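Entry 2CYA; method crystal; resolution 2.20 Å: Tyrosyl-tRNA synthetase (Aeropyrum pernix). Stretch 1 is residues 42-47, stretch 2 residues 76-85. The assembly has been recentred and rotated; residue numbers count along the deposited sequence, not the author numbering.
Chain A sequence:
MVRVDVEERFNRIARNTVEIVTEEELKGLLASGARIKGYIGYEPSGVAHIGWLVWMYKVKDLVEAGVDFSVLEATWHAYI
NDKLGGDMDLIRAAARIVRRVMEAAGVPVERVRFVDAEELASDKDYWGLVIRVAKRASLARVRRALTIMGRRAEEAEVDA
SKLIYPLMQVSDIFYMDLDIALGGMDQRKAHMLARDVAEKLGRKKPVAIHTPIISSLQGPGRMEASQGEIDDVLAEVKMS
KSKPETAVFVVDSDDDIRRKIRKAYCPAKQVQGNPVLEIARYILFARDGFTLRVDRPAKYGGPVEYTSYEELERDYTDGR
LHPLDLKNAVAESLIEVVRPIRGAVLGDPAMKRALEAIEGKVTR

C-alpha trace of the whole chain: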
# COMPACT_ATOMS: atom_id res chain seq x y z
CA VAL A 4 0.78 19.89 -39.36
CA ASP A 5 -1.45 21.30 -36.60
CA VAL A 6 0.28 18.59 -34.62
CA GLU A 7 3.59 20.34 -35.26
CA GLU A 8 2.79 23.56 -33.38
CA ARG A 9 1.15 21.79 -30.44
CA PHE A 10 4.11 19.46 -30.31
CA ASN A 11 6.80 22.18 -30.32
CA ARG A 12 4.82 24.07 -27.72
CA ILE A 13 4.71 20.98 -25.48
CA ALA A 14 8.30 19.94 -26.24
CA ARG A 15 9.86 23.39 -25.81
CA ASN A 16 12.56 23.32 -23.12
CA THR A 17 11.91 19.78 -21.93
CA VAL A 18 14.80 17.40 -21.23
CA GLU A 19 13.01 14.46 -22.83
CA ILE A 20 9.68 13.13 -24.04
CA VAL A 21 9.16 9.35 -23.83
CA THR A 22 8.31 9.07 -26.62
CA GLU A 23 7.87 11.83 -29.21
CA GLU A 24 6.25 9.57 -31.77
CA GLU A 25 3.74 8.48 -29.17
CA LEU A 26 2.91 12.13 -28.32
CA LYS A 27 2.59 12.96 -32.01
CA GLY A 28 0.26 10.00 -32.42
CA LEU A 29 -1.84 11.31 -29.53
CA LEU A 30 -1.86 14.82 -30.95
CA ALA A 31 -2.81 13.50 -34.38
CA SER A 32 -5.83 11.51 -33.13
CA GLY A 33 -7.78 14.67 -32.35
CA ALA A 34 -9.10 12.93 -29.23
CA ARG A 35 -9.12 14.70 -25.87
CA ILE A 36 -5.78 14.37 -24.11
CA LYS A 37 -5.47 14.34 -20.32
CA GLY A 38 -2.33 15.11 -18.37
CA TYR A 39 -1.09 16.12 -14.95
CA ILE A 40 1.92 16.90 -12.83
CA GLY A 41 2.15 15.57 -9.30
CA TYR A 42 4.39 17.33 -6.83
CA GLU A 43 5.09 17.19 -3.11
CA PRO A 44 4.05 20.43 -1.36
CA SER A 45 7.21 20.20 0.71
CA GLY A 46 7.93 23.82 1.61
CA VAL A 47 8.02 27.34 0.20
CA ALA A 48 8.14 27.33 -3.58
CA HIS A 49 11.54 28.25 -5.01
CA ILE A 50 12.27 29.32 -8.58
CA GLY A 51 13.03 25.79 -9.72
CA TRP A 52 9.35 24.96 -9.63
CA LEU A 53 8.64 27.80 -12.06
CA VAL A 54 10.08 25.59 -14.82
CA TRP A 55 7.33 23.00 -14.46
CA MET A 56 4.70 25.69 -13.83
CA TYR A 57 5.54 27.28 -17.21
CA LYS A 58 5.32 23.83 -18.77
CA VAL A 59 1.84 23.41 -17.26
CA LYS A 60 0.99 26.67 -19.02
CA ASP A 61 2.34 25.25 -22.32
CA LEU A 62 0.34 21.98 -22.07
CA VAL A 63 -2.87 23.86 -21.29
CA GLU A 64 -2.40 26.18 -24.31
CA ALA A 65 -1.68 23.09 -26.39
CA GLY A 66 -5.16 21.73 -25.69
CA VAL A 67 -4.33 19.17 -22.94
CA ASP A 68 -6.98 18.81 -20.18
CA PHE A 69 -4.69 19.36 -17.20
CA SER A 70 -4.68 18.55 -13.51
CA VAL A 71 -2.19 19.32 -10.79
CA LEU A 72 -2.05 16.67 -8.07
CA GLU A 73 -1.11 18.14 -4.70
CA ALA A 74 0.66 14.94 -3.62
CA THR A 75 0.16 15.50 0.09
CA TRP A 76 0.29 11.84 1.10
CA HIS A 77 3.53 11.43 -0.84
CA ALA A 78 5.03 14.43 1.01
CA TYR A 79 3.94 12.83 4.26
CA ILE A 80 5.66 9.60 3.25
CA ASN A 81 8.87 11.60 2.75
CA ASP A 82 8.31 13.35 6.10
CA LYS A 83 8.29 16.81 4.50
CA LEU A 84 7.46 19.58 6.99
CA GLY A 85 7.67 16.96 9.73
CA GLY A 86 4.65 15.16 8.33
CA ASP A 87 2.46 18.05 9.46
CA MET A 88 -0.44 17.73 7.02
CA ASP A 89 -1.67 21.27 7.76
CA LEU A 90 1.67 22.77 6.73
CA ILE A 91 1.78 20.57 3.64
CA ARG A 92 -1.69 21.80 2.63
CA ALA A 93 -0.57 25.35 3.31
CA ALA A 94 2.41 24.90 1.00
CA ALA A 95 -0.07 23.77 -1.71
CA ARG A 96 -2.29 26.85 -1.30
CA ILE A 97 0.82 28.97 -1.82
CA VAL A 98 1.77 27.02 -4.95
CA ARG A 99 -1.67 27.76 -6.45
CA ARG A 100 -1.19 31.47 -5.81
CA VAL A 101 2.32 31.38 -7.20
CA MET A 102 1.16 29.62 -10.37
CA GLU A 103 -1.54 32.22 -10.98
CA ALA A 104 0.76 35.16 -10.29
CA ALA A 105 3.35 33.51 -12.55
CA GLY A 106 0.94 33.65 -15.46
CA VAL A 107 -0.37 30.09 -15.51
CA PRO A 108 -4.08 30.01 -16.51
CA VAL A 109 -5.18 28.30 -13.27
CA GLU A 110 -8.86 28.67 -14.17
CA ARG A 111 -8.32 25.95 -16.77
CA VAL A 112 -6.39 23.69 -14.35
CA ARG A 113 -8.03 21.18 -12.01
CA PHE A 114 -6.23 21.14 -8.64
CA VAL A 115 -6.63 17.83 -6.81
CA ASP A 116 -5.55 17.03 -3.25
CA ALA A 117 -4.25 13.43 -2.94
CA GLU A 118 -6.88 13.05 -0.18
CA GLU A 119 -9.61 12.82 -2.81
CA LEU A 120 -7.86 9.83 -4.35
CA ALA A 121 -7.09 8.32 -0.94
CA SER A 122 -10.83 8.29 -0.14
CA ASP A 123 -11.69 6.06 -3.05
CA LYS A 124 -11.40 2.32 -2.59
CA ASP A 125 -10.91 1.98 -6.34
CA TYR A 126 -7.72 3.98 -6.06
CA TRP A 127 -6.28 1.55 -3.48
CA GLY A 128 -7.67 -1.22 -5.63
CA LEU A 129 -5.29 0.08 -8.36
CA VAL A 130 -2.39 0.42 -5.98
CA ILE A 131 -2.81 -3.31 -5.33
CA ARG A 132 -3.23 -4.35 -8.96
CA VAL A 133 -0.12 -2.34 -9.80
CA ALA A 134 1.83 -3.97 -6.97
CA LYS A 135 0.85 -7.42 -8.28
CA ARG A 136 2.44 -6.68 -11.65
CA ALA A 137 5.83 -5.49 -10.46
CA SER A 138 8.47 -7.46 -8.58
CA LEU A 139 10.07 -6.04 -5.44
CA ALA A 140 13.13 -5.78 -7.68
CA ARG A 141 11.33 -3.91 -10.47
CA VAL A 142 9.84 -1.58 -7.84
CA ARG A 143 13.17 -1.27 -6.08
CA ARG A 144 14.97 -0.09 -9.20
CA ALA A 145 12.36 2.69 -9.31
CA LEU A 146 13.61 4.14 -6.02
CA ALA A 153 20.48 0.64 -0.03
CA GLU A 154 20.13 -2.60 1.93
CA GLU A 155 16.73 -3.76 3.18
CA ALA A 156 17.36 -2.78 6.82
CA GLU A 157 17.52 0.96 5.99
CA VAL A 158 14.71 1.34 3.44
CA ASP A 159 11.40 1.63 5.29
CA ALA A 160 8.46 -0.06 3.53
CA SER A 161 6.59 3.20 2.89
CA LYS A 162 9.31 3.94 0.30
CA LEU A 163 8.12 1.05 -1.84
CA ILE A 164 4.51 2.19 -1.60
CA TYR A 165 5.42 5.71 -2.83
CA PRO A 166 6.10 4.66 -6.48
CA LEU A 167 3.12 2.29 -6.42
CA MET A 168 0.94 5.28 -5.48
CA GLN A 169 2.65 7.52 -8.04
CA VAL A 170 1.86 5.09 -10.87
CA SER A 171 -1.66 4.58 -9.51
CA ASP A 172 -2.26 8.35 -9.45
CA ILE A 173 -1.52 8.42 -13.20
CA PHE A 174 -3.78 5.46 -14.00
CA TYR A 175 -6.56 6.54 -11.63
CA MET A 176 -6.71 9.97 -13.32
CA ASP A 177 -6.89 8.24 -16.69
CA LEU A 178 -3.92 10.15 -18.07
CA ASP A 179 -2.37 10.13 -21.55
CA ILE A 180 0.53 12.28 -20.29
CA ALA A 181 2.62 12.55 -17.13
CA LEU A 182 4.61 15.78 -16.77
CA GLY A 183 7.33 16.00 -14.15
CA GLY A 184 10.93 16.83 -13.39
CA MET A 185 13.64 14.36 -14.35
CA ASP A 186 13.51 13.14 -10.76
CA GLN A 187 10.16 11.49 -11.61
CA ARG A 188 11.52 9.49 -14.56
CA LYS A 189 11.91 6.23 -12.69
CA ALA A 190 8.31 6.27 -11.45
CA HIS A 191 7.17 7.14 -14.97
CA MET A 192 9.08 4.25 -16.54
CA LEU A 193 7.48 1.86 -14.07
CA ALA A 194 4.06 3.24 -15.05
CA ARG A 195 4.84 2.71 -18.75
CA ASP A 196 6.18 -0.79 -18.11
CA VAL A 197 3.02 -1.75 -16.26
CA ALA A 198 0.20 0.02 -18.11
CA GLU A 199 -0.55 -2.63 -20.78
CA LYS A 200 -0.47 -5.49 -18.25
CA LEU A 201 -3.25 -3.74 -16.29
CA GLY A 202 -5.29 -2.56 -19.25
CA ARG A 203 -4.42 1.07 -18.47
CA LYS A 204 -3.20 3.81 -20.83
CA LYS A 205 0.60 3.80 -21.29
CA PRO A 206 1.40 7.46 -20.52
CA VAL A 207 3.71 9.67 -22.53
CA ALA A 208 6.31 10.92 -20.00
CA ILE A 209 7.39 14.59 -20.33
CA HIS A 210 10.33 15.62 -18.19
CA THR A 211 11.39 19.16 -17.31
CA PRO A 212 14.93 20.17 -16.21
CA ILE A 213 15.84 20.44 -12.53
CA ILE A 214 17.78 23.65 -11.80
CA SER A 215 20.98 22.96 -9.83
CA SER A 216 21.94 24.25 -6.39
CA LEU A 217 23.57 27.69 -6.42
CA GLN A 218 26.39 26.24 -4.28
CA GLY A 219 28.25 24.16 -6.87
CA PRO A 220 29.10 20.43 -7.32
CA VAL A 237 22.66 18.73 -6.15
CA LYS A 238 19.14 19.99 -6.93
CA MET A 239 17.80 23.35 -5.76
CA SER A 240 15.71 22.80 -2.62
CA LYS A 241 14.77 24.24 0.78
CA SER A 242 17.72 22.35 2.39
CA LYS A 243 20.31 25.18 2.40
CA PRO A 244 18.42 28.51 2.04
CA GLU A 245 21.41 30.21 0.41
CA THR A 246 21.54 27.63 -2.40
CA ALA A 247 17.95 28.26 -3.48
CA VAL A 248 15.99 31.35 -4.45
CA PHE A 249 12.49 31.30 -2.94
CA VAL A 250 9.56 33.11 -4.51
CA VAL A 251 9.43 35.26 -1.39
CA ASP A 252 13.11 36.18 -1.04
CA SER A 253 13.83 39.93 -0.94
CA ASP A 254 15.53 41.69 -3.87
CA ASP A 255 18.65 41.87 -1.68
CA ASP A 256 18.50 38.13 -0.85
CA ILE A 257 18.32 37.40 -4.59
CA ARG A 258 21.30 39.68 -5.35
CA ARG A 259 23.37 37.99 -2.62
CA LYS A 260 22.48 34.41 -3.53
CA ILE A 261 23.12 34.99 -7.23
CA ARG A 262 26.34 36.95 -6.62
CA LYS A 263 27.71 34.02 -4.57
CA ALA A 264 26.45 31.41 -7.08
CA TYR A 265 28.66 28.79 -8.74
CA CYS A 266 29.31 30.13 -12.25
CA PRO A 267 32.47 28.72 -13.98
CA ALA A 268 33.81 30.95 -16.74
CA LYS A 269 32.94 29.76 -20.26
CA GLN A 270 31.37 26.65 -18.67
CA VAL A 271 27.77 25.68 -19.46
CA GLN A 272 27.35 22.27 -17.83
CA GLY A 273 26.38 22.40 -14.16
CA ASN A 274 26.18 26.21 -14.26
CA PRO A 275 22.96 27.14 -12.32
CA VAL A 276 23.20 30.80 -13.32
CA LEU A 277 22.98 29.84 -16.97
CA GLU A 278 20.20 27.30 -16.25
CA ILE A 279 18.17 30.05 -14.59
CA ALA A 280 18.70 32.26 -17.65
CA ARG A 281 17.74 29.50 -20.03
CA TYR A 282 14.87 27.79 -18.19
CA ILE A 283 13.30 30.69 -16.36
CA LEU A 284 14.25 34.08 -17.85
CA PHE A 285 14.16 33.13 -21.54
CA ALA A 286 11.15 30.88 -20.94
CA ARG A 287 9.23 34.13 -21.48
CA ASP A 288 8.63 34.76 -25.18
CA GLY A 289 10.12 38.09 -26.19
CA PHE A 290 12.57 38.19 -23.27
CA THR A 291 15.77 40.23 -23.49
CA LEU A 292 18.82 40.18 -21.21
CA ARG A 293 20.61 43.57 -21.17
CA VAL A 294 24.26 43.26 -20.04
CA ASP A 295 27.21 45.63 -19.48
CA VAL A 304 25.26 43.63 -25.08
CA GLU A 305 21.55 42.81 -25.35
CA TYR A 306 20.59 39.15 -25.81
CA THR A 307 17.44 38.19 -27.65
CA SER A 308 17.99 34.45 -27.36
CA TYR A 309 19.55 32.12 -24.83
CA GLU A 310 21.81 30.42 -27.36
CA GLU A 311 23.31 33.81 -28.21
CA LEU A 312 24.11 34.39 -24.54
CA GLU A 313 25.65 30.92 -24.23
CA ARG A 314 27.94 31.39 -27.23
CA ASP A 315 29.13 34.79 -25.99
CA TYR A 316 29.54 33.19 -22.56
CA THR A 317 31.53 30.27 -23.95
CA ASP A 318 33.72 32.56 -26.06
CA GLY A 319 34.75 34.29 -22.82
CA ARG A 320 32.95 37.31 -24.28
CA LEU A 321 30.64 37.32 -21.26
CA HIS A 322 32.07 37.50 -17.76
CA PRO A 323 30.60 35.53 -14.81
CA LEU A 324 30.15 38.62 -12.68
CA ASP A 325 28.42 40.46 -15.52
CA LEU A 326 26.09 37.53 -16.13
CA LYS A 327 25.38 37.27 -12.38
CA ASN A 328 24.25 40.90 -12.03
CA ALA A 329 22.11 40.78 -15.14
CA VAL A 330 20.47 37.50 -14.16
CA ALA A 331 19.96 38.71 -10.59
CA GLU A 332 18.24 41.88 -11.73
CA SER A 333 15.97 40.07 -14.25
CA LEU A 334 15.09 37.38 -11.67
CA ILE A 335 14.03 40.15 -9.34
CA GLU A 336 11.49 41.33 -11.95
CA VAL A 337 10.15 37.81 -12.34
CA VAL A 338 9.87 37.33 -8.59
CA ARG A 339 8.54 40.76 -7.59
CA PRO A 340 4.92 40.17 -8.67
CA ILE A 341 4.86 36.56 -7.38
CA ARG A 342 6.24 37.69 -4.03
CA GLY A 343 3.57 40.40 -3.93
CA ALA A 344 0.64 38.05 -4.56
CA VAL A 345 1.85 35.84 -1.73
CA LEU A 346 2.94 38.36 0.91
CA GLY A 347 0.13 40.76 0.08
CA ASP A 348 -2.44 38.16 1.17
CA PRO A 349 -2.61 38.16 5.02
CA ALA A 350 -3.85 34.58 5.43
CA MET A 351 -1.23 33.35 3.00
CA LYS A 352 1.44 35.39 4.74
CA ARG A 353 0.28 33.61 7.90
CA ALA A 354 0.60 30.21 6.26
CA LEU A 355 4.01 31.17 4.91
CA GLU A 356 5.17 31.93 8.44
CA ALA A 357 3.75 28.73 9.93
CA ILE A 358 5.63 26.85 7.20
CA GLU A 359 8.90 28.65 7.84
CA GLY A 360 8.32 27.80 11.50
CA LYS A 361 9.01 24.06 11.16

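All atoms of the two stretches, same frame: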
# COMPACT_ATOMS: atom_id res chain seq x y z
N TYR A 42 3.23 16.81 -7.53
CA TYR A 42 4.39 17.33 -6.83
C TYR A 42 4.13 17.31 -5.33
O TYR A 42 2.99 17.42 -4.89
CB TYR A 42 4.65 18.77 -7.28
CG TYR A 42 3.75 19.77 -6.61
CD1 TYR A 42 4.17 20.47 -5.48
CD2 TYR A 42 2.43 19.97 -7.05
CE1 TYR A 42 3.30 21.34 -4.79
CE2 TYR A 42 1.55 20.84 -6.38
CZ TYR A 42 2.00 21.51 -5.25
OH TYR A 42 1.16 22.38 -4.58
N GLU A 43 5.20 17.19 -4.56
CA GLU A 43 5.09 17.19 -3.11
C GLU A 43 5.10 18.63 -2.60
O GLU A 43 6.05 19.38 -2.87
CB GLU A 43 6.28 16.45 -2.47
CG GLU A 43 6.33 14.93 -2.67
CD GLU A 43 7.62 14.31 -2.11
OE1 GLU A 43 8.10 14.76 -1.05
OE2 GLU A 43 8.16 13.38 -2.73
N PRO A 44 4.05 19.06 -1.88
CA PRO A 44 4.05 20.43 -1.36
C PRO A 44 4.94 20.31 -0.12
O PRO A 44 4.45 20.09 1.00
CB PRO A 44 2.58 20.69 -1.02
CG PRO A 44 1.81 19.66 -1.87
CD PRO A 44 2.71 18.45 -1.77
N SER A 45 6.24 20.41 -0.34
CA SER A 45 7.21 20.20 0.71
C SER A 45 7.85 21.43 1.35
O SER A 45 8.80 21.28 2.13
CB SER A 45 8.32 19.31 0.16
OG SER A 45 8.89 19.94 -0.97
N GLY A 46 7.35 22.62 1.04
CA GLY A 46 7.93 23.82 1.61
C GLY A 46 7.59 25.04 0.76
O GLY A 46 6.72 24.97 -0.11
N VAL A 47 8.28 26.15 0.98
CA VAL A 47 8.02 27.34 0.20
C VAL A 47 8.55 27.14 -1.22
O VAL A 47 9.68 26.69 -1.42
CB VAL A 47 8.69 28.59 0.82
CG1 VAL A 47 8.30 29.84 0.04
CG2 VAL A 47 8.30 28.72 2.30
N TRP A 76 -0.04 13.10 0.44
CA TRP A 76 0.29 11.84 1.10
C TRP A 76 1.73 11.44 0.77
O TRP A 76 2.44 10.87 1.60
CB TRP A 76 -0.71 10.74 0.69
CG TRP A 76 -2.02 10.88 1.44
CD1 TRP A 76 -2.70 12.03 1.71
CD2 TRP A 76 -2.79 9.81 2.02
NE1 TRP A 76 -3.84 11.76 2.42
CE2 TRP A 76 -3.92 10.40 2.62
CE3 TRP A 76 -2.64 8.42 2.08
CZ2 TRP A 76 -4.89 9.65 3.29
CZ3 TRP A 76 -3.61 7.67 2.75
CH2 TRP A 76 -4.72 8.29 3.34
N HIS A 77 2.17 11.75 -0.44
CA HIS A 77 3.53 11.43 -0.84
C HIS A 77 4.50 12.26 0.00
O HIS A 77 5.53 11.76 0.43
CB HIS A 77 3.73 11.76 -2.32
CG HIS A 77 2.80 11.02 -3.23
ND1 HIS A 77 3.20 9.91 -3.96
CD2 HIS A 77 1.49 11.21 -3.53
CE1 HIS A 77 2.18 9.47 -4.67
NE2 HIS A 77 1.13 10.24 -4.43
N ALA A 78 4.16 13.53 0.23
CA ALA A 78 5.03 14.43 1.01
C ALA A 78 5.10 13.88 2.44
O ALA A 78 6.16 13.89 3.08
CB ALA A 78 4.45 15.85 1.03
N TYR A 79 3.97 13.40 2.92
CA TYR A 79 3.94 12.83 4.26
C TYR A 79 4.89 11.63 4.29
O TYR A 79 5.70 11.49 5.19
CB TYR A 79 2.54 12.37 4.64
CG TYR A 79 2.46 11.74 6.01
CD1 TYR A 79 2.46 12.52 7.17
CD2 TYR A 79 2.38 10.36 6.16
CE1 TYR A 79 2.37 11.93 8.43
CE2 TYR A 79 2.28 9.77 7.42
CZ TYR A 79 2.27 10.56 8.55
OH TYR A 79 2.14 9.96 9.79
N ILE A 80 4.79 10.77 3.29
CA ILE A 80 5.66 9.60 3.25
C ILE A 80 7.12 10.01 3.35
O ILE A 80 7.90 9.36 4.04
CB ILE A 80 5.40 8.75 2.00
CG1 ILE A 80 4.03 8.05 2.15
CG2 ILE A 80 6.51 7.72 1.81
CD1 ILE A 80 3.59 7.28 0.93
N ASN A 81 7.49 11.11 2.69
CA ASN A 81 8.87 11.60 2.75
C ASN A 81 9.12 12.52 3.95
O ASN A 81 10.12 13.22 4.00
CB ASN A 81 9.24 12.34 1.47
CG ASN A 81 9.59 11.40 0.34
OD1 ASN A 81 10.09 10.30 0.57
ND2 ASN A 81 9.34 11.84 -0.89
N ASP A 82 8.19 12.52 4.91
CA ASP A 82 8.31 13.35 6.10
C ASP A 82 8.56 14.85 5.89
O ASP A 82 9.15 15.51 6.75
CB ASP A 82 9.41 12.78 7.01
CG ASP A 82 9.08 11.39 7.50
OD1 ASP A 82 8.00 11.22 8.11
OD2 ASP A 82 9.91 10.48 7.28
N LYS A 83 8.10 15.39 4.76
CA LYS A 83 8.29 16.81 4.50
C LYS A 83 7.53 17.60 5.56
O LYS A 83 6.46 17.19 5.99
CB LYS A 83 7.77 17.17 3.10
CG LYS A 83 8.55 16.50 1.98
CD LYS A 83 10.04 16.82 2.10
CE LYS A 83 10.86 16.01 1.11
NZ LYS A 83 10.29 16.11 -0.27
N LEU A 84 8.09 18.74 5.98
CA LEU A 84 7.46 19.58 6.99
C LEU A 84 7.05 18.76 8.23
O LEU A 84 6.00 18.98 8.84
CB LEU A 84 6.25 20.31 6.37
CG LEU A 84 6.63 21.23 5.19
CD1 LEU A 84 5.38 21.76 4.49
CD2 LEU A 84 7.49 22.39 5.69
N GLY A 85 7.91 17.81 8.58
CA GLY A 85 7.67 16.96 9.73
C GLY A 85 6.39 16.15 9.66
O GLY A 85 5.88 15.73 10.70

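A single carboxylate, that of E43, accounts for all the polar bonding between the two stretches, gathering a lysine and an asparagine that lie on either side of D82 in sequence, just after a helix. K83 NZ lies 2.7 Å from E43 OE1 in a hydrogen-bonded salt bridge. N81 ND2 reaches the same oxygen, E43 OE1, at 3.2 Å with a nearly linear N-H...O angle of 172°; its approach to E43 OE2, although shorter at 2.7 Å, is bent to 125° and counts as a weak bond. OE1 thus accepts from both a charged and a neutral donor, while OE2 is also bonded elsewhere in the structure.

The backbone of stretch 2 brings these donors together. The helix runs through I80, and N81 is the first residue to leave helical angles. D82 then adopts positive phi, and K83 N bonds back to A78 O at 3.0 Å. With D82 directed away, the CA-to-CB bonds of N81 and K83 both point toward stretch 1, which has an irregular backbone here. The two backbones come closest, CA to CA, at two places, E43 beside A78 (CA to CA 5.0 Å) and S45 beside K83 (CA to CA 5.2 Å).

Van der Waals contacts accompany the polar cluster. A78 packs closely against stretch 1, with its CB 4.0 Å from E43 CB and 4.2 Å from P44 CD. The aliphatic part of E43 also packs on the helix, its CG 4.1 Å from H77 CB; the end of the H77 side chain leads away from stretch 1. Further along, S45 CB rests 3.4 Å from K83 CG, so the lysine contributes its methylene chain as well as its charge. L84 closes this end by van der Waals contact with backbone: its CG is 3.8 Å from S45 O, and its CD1 is 4.1 Å from G46 N. The contact buries 359 Å² in total.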